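Local coordinates for protein N-acetylcysteine deacetylase (Bacillus subtilis, PDB 1YSJ) that probably removes the acetyl group from N-acetylcysteine as a dinuclear-metal hydrolase of the peptidase M20 family, releasing cysteine and acetate during breakdown of S-(2-succino)cysteine, at residues D350-L353 with Y354-K357; F392-L395 with A396-L400; E297-A300 with A301-A305. The protein carries 1 engineered substitution. All coordinates share one frame; numbering follows the deposited sequence.

Contact 1 of 3, residues D350-L353 with Y354-K357; sequences DFAL and YQEK
Tyr354 and Phe351, three residues apart on the short helix 351-355, meet in an offset edge-to-face pair: the edge of the tyrosine ring is directed at the face of the phenylalanine ring, with the planes at 75° and the centroids 5.8 Å apart. The helix belongs to the metal-binding part of this M20-family hydrolase. The closest approach of the two rings joins Phe351 CD1 and Tyr354 CD1, at 3.7 Å. Phe351 reaches this position because its CG lies anti to the backbone N (chi1 -177°), which swings the ring toward Tyr354 and Gln355, although the CB bond itself points away from them. The end of the Gln355 side chain, led by CG and CD, crosses beside the Phe351 ring, with Gln355 CD 3.6 Å from Phe351 CE2. Beyond the pair, Phe351 meets the ring of Phe362 and both aromatic residues rest on Ile178 of strand 175-184, while the tyrosine hydroxyl is hydrogen-bonded to Gln154 and the Tyr354 ring packs against helix 162-168.

The backbone bonds between 350-353 and 354-357 are all weak. Phe351 O receives them from Tyr354 N, at 3.1 Å, and from Gln355 N, whereas Glu356 N is shared between Ala352 O and Leu353 O. Asp350, at the start of the segment, forms a salt bridge with Arg95, and its side chain is about 8 Å from a bound nickel ion.

The Leu353 and Glu356 side chains run alongside one another in a common direction, Leu353 CD2 3.7 Å from Glu356 OE2, and Leu353 also packs on Arg164 of helix 162-168. A water ties the two residues together at the end of the helix, where Glu356 is exposed: it donates to Leu353 O at 2.7 Å and to Glu356 OE2 at 3.1 Å.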
loop_
_atom_site.group_PDB
_atom_site.type_symbol
_atom_site.label_atom_id
_atom_site.label_comp_id
_atom_site.label_asym_id
_atom_site.label_seq_id
_atom_site.Cartn_x
_atom_site.Cartn_y
_atom_site.Cartn_z
ATOM N N ASP A 350 -22.242 10.794 16.747
ATOM C CA ASP A 350 -22.147 12.244 16.564
ATOM C C ASP A 350 -23.005 13.042 17.550
ATOM O O ASP A 350 -22.921 14.269 17.599
ATOM C CB ASP A 350 -22.311 12.676 15.093
ATOM C CG ASP A 350 -23.741 12.602 14.580
ATOM O OD1 ASP A 350 -24.634 11.990 15.209
ATOM O OD2 ASP A 350 -23.966 13.180 13.498
ATOM N N PHE A 351 -23.780 12.326 18.366
ATOM C CA PHE A 351 -24.454 12.906 19.525
ATOM C C PHE A 351 -23.444 13.602 20.446
ATOM O O PHE A 351 -23.785 14.570 21.130
ATOM C CB PHE A 351 -25.230 11.823 20.291
ATOM C CG PHE A 351 -26.025 12.346 21.459
ATOM C CD1 PHE A 351 -27.303 12.854 21.273
ATOM C CD2 PHE A 351 -25.492 12.326 22.749
ATOM C CE1 PHE A 351 -28.044 13.342 22.353
ATOM C CE2 PHE A 351 -26.228 12.816 23.838
ATOM C CZ PHE A 351 -27.504 13.324 23.634
ATOM N N ALA A 352 -22.203 13.107 20.442
ATOM C CA ALA A 352 -21.102 13.676 21.235
ATOM C C ALA A 352 -20.821 15.140 20.901
ATOM O O ALA A 352 -20.422 15.915 21.770
ATOM C CB ALA A 352 -19.845 12.850 21.053
ATOM N N LEU A 353 -21.032 15.503 19.637
ATOM C CA LEU A 353 -20.883 16.882 19.181
ATOM C C LEU A 353 -21.838 17.838 19.905
ATOM O O LEU A 353 -21.462 18.967 20.223
ATOM C CB LEU A 353 -21.080 16.976 17.665
ATOM C CG LEU A 353 -19.930 16.544 16.750
ATOM C CD1 LEU A 353 -20.373 16.642 15.305
ATOM C CD2 LEU A 353 -18.665 17.377 16.975
ATOM N N TYR A 354 -23.060 17.380 20.170
ATOM C CA TYR A 354 -24.014 18.156 20.963
ATOM C C TYR A 354 -23.492 18.412 22.373
ATOM O O TYR A 354 -23.596 19.523 22.884
ATOM C CB TYR A 354 -25.369 17.449 21.056
ATOM C CG TYR A 354 -26.078 17.218 19.743
ATOM C CD1 TYR A 354 -26.507 15.943 19.387
ATOM C CD2 TYR A 354 -26.344 18.272 18.866
ATOM C CE1 TYR A 354 -27.169 15.717 18.197
ATOM C CE2 TYR A 354 -27.011 18.058 17.666
ATOM C CZ TYR A 354 -27.420 16.778 17.340
ATOM O OH TYR A 354 -28.077 16.542 16.157
ATOM N N GLN A 355 -22.926 17.371 22.982
ATOM C CA GLN A 355 -22.420 17.415 24.359
ATOM C C GLN A 355 -21.168 18.270 24.547
ATOM O O GLN A 355 -20.806 18.599 25.676
ATOM C CB GLN A 355 -22.158 15.997 24.874
ATOM C CG GLN A 355 -23.408 15.173 25.123
ATOM C CD GLN A 355 -23.101 13.699 25.292
ATOM O OE1 GLN A 355 -23.717 13.013 26.109
ATOM N NE2 GLN A 355 -22.139 13.204 24.522
ATOM N N GLU A 356 -20.504 18.619 23.448
ATOM C CA GLU A 356 -19.399 19.575 23.486
ATOM C C GLU A 356 -19.911 20.976 23.792
ATOM O O GLU A 356 -19.167 21.823 24.278
ATOM C CB GLU A 356 -18.649 19.602 22.152
ATOM C CG GLU A 356 -17.626 18.499 21.961
ATOM C CD GLU A 356 -16.607 18.834 20.881
ATOM O OE1 GLU A 356 -15.392 18.705 21.148
ATOM O OE2 GLU A 356 -17.012 19.237 19.768
ATOM N N LYS A 357 -21.188 21.209 23.495
ATOM C CA LYS A 357 -21.787 22.536 23.586
ATOM C C LYS A 357 -22.672 22.700 24.822
ATOM O O LYS A 357 -22.594 23.716 25.513
ATOM C CB LYS A 357 -22.595 22.836 22.315
ATOM C CG LYS A 357 -21.842 22.606 21.002
ATOM C CD LYS A 357 -20.620 23.514 20.869
ATOM C CE LYS A 357 -20.071 23.487 19.454
ATOM N NZ LYS A 357 -18.631 23.854 19.408
HETATM O O HOH W 1 -19.678 20.358 18.745
#

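Contact 2 of 3, residues F392-L395 with A396-L400; sequences FAEL and AVIVL
Leu395 O accepts the shortest of the backbone bonds here, 2.8 Å from Val399 N, with an N-H...O angle of 168° and the donor nearly along the C=O axis. Ile398 N reaches Glu394 O at 3.0 Å, tilted somewhat from the carbonyl plane. Two residues earlier, Ala396 N binds Phe392 O at 3.0 Å from well above the plane of that carbonyl, and Val397 N makes a longer, weak bond to Ala393 O. The carboxylate of Glu394 is held from outside, by salt bridges from OE2 to Arg334 and from OE1 to Arg141.

These i to i+4 bonds are those of a regular alpha-helix, the long C-terminal helix 384-402, which packs against helices 124-139 and 325-334 and also touches strand 175-184. Along one flank, the CD1 methyl of Leu395 meets CG2 of Val399 at 3.9 Å. With CG1 of Val399 anti to its N (chi1 172°), CG2 falls beside the N and comes to 3.2 Å from Leu395 O. On another flank the bent chain of Glu394 offers its CG to Ile398 CD1 at 4.1 Å, the aliphatic part of the acid packing on the isoleucine while its charged end turns to the arginines. Leu395 and Ile398 both pack on Ala327, Ala396 and Val397 on Leu138, and Phe392 extends to Phe179 and Met181.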
loop_
_atom_site.group_PDB
_atom_site.type_symbol
_atom_site.label_atom_id
_atom_site.label_comp_id
_atom_site.label_asym_id
_atom_site.label_seq_id
_atom_site.Cartn_x
_atom_site.Cartn_y
_atom_site.Cartn_z
ATOM N N PHE A 392 -38.544 8.311 27.677
ATOM C CA PHE A 392 -38.135 9.664 27.332
ATOM C C PHE A 392 -39.219 10.698 27.616
ATOM O O PHE A 392 -38.914 11.868 27.854
ATOM C CB PHE A 392 -37.656 9.733 25.880
ATOM C CG PHE A 392 -36.253 9.240 25.694
ATOM C CD1 PHE A 392 -36.001 7.899 25.410
ATOM C CD2 PHE A 392 -35.176 10.109 25.830
ATOM C CE1 PHE A 392 -34.699 7.437 25.255
ATOM C CE2 PHE A 392 -33.860 9.656 25.668
ATOM C CZ PHE A 392 -33.622 8.325 25.384
ATOM N N ALA A 393 -40.477 10.264 27.598
ATOM C CA ALA A 393 -41.588 11.117 28.013
ATOM C C ALA A 393 -41.507 11.408 29.512
ATOM O O ALA A 393 -41.712 12.546 29.941
ATOM C CB ALA A 393 -42.920 10.477 27.656
ATOM N N GLU A 394 -41.190 10.385 30.303
ATOM C CA GLU A 394 -41.094 10.554 31.748
ATOM C C GLU A 394 -39.816 11.291 32.140
ATOM O O GLU A 394 -39.831 12.122 33.051
ATOM C CB GLU A 394 -41.194 9.208 32.469
ATOM C CG GLU A 394 -41.643 9.315 33.921
ATOM C CD GLU A 394 -43.053 9.891 34.081
ATOM O OE1 GLU A 394 -43.934 9.603 33.234
ATOM O OE2 GLU A 394 -43.279 10.626 35.068
ATOM N N LEU A 395 -38.726 10.992 31.437
ATOM C CA LEU A 395 -37.453 11.686 31.623
ATOM C C LEU A 395 -37.588 13.187 31.364
ATOM O O LEU A 395 -37.107 13.996 32.156
ATOM C CB LEU A 395 -36.368 11.078 30.727
ATOM C CG LEU A 395 -34.949 11.650 30.813
ATOM C CD1 LEU A 395 -34.319 11.389 32.181
ATOM C CD2 LEU A 395 -34.082 11.082 29.709
ATOM N N ALA A 396 -38.251 13.548 30.267
ATOM C CA ALA A 396 -38.494 14.952 29.918
ATOM C C ALA A 396 -39.212 15.720 31.031
ATOM O O ALA A 396 -38.800 16.828 31.388
ATOM C CB ALA A 396 -39.275 15.049 28.618
ATOM N N VAL A 397 -40.274 15.120 31.572
ATOM C CA VAL A 397 -41.038 15.708 32.675
ATOM C C VAL A 397 -40.171 15.884 33.931
ATOM O O VAL A 397 -40.210 16.936 34.577
ATOM C CB VAL A 397 -42.306 14.870 33.003
ATOM C CG1 VAL A 397 -43.014 15.396 34.251
ATOM C CG2 VAL A 397 -43.263 14.854 31.813
ATOM N N ILE A 398 -39.388 14.855 34.255
ATOM C CA ILE A 398 -38.526 14.865 35.437
ATOM C C ILE A 398 -37.385 15.875 35.318
ATOM O O ILE A 398 -37.111 16.617 36.268
ATOM C CB ILE A 398 -37.968 13.456 35.757
ATOM C CG1 ILE A 398 -39.095 12.530 36.214
ATOM C CG2 ILE A 398 -36.889 13.528 36.837
ATOM C CD1 ILE A 398 -38.743 11.058 36.192
ATOM N N VAL A 399 -36.729 15.906 34.159
ATOM C CA VAL A 399 -35.635 16.849 33.923
ATOM C C VAL A 399 -36.114 18.296 34.056
ATOM O O VAL A 399 -35.501 19.088 34.771
ATOM C CB VAL A 399 -34.929 16.614 32.562
ATOM C CG1 VAL A 399 -33.931 17.736 32.259
ATOM C CG2 VAL A 399 -34.215 15.283 32.569
ATOM N N LEU A 400 -37.226 18.621 33.400
ATOM C CA LEU A 400 -37.778 19.978 33.426
ATOM C C LEU A 400 -38.242 20.437 34.815
ATOM O O LEU A 400 -38.341 21.639 35.069
ATOM C CB LEU A 400 -38.903 20.136 32.391
ATOM C CG LEU A 400 -38.510 20.160 30.905
ATOM C CD1 LEU A 400 -39.748 20.093 30.018
ATOM C CD2 LEU A 400 -37.661 21.381 30.551
#

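Contact 3 of 3, residues E297-A300 with A301-A305; sequences EGIA and AGYGA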
loop_
_atom_site.group_PDB
_atom_site.type_symbol
_atom_site.label_atom_id
_atom_site.label_comp_id
_atom_site.label_asym_id
_atom_site.label_seq_id
_atom_site.Cartn_x
_atom_site.Cartn_y
_atom_site.Cartn_z
ATOM N N GLU A 297 8.562 10.248 14.456
ATOM C CA GLU A 297 9.646 11.155 14.102
ATOM C C GLU A 297 11.004 10.566 14.487
ATOM O O GLU A 297 11.962 10.626 13.707
ATOM C CB GLU A 297 9.427 12.509 14.782
ATOM C CG GLU A 297 9.899 13.709 13.985
ATOM C CD GLU A 297 9.248 15.006 14.447
ATOM O OE1 GLU A 297 8.013 15.152 14.295
ATOM O OE2 GLU A 297 9.976 15.884 14.957
ATOM N N GLY A 298 11.068 9.979 15.682
ATOM C CA GLY A 298 12.289 9.371 16.203
ATOM C C GLY A 298 12.732 8.156 15.407
ATOM O O GLY A 298 13.881 8.089 14.965
ATOM N N ILE A 299 11.825 7.199 15.220
ATOM C CA ILE A 299 12.131 5.993 14.443
ATOM C C ILE A 299 12.579 6.332 13.018
ATOM O O ILE A 299 13.567 5.783 12.537
ATOM C CB ILE A 299 10.949 4.977 14.426
ATOM C CG1 ILE A 299 10.715 4.410 15.833
ATOM C CG2 ILE A 299 11.222 3.844 13.419
ATOM C CD1 ILE A 299 9.392 3.686 16.022
ATOM N N ALA A 300 11.858 7.239 12.357
ATOM C CA ALA A 300 12.193 7.642 10.984
ATOM C C ALA A 300 13.596 8.244 10.886
ATOM O O ALA A 300 14.347 7.924 9.961
ATOM C CB ALA A 300 11.153 8.608 10.433
ATOM N N ALA A 301 13.937 9.105 11.849
ATOM C CA ALA A 301 15.252 9.750 11.916
ATOM C C ALA A 301 16.383 8.740 12.101
ATOM O O ALA A 301 17.503 8.965 11.639
ATOM C CB ALA A 301 15.281 10.787 13.025
ATOM N N GLY A 302 16.082 7.635 12.779
ATOM C CA GLY A 302 17.022 6.533 12.929
ATOM C C GLY A 302 17.398 5.906 11.598
ATOM O O GLY A 302 18.512 5.403 11.436
ATOM N N TYR A 303 16.470 5.951 10.642
ATOM C CA TYR A 303 16.669 5.358 9.317
ATOM C C TYR A 303 17.062 6.365 8.228
ATOM O O TYR A 303 17.034 6.044 7.036
ATOM C CB TYR A 303 15.427 4.556 8.904
ATOM C CG TYR A 303 15.288 3.274 9.683
ATOM C CD1 TYR A 303 14.541 3.226 10.859
ATOM C CD2 TYR A 303 15.931 2.110 9.261
ATOM C CE1 TYR A 303 14.426 2.049 11.588
ATOM C CE2 TYR A 303 15.822 0.928 9.982
ATOM C CZ TYR A 303 15.068 0.904 11.142
ATOM O OH TYR A 303 14.963 -0.270 11.853
ATOM N N GLY A 304 17.443 7.571 8.646
ATOM C CA GLY A 304 17.834 8.631 7.719
ATOM C C GLY A 304 16.663 9.196 6.937
ATOM O O GLY A 304 16.849 9.830 5.896
ATOM N N ALA A 305 15.456 8.959 7.445
ATOM C CA ALA A 305 14.225 9.411 6.810
ATOM C C ALA A 305 13.517 10.424 7.703
ATOM O O ALA A 305 13.930 10.651 8.844
ATOM C CB ALA A 305 13.316 8.220 6.524
#
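The ring of Tyr303 has the carbonyl oxygen of Ile299 at its edge, near the ring plane, with CD1 3.2 Å from Ile299 O. The Ile299 side chain runs alongside the ring in the same direction, and its CG2 methyl approaches Tyr303 CE1 at 4.1 Å. With CG beside its own backbone N (chi1 -72°), the tyrosine is directed along the isoleucine toward helix 226-237, where its hydroxyl is hydrogen-bonded to Gln232 and its ring packs on Ala228 and Ala229. An alanine here would be likely to leave Gln232 without its hydroxyl partner and to open a gap beside Ile299, over Ala228 and Ala229.

The peptide carbonyl of Ala300 is another flat group, approached from opposite faces by two donors: Ala305 N at 2.9 Å and Tyr303 N at 3.0 Å. The first of these, with a weak bond from Gly304 N to Ala301 O, forms the Schellman motif that ends helix 282-302. Gly304 is its C-prime residue, and its positive phi of 71° is readily adopted by glycine. Upstream, the last regular turn is held by Ala301 N to Glu297 O and by Gly302 N to Gly298 O, each at 3.1 Å. As the chain reverses out of the helix toward strand 306-320, the CB methyls of Ala300 and Ala305 come to 4.5 Å from each other.

Along the chain the order is contact 3, contact 1, contact 2, and each is local to its own helix (282-302, 351-355 and 384-402) or to its end. Contact 3 closes helix 282-302, which leads into strand 306-320 of the four-stranded antiparallel sheet, in a part of the molecule away from the nickel ions. Contacts 1 and 2 lie about 20 Å apart between centres, and both reach strand 175-184 of the eight-stranded mixed sheet, which carries the metal ligand His182. Between centres, contact 3 is about 38 Å from contact 1 and about 57 Å from contact 2, consistent with the elongated two-domain build of M20 enzymes.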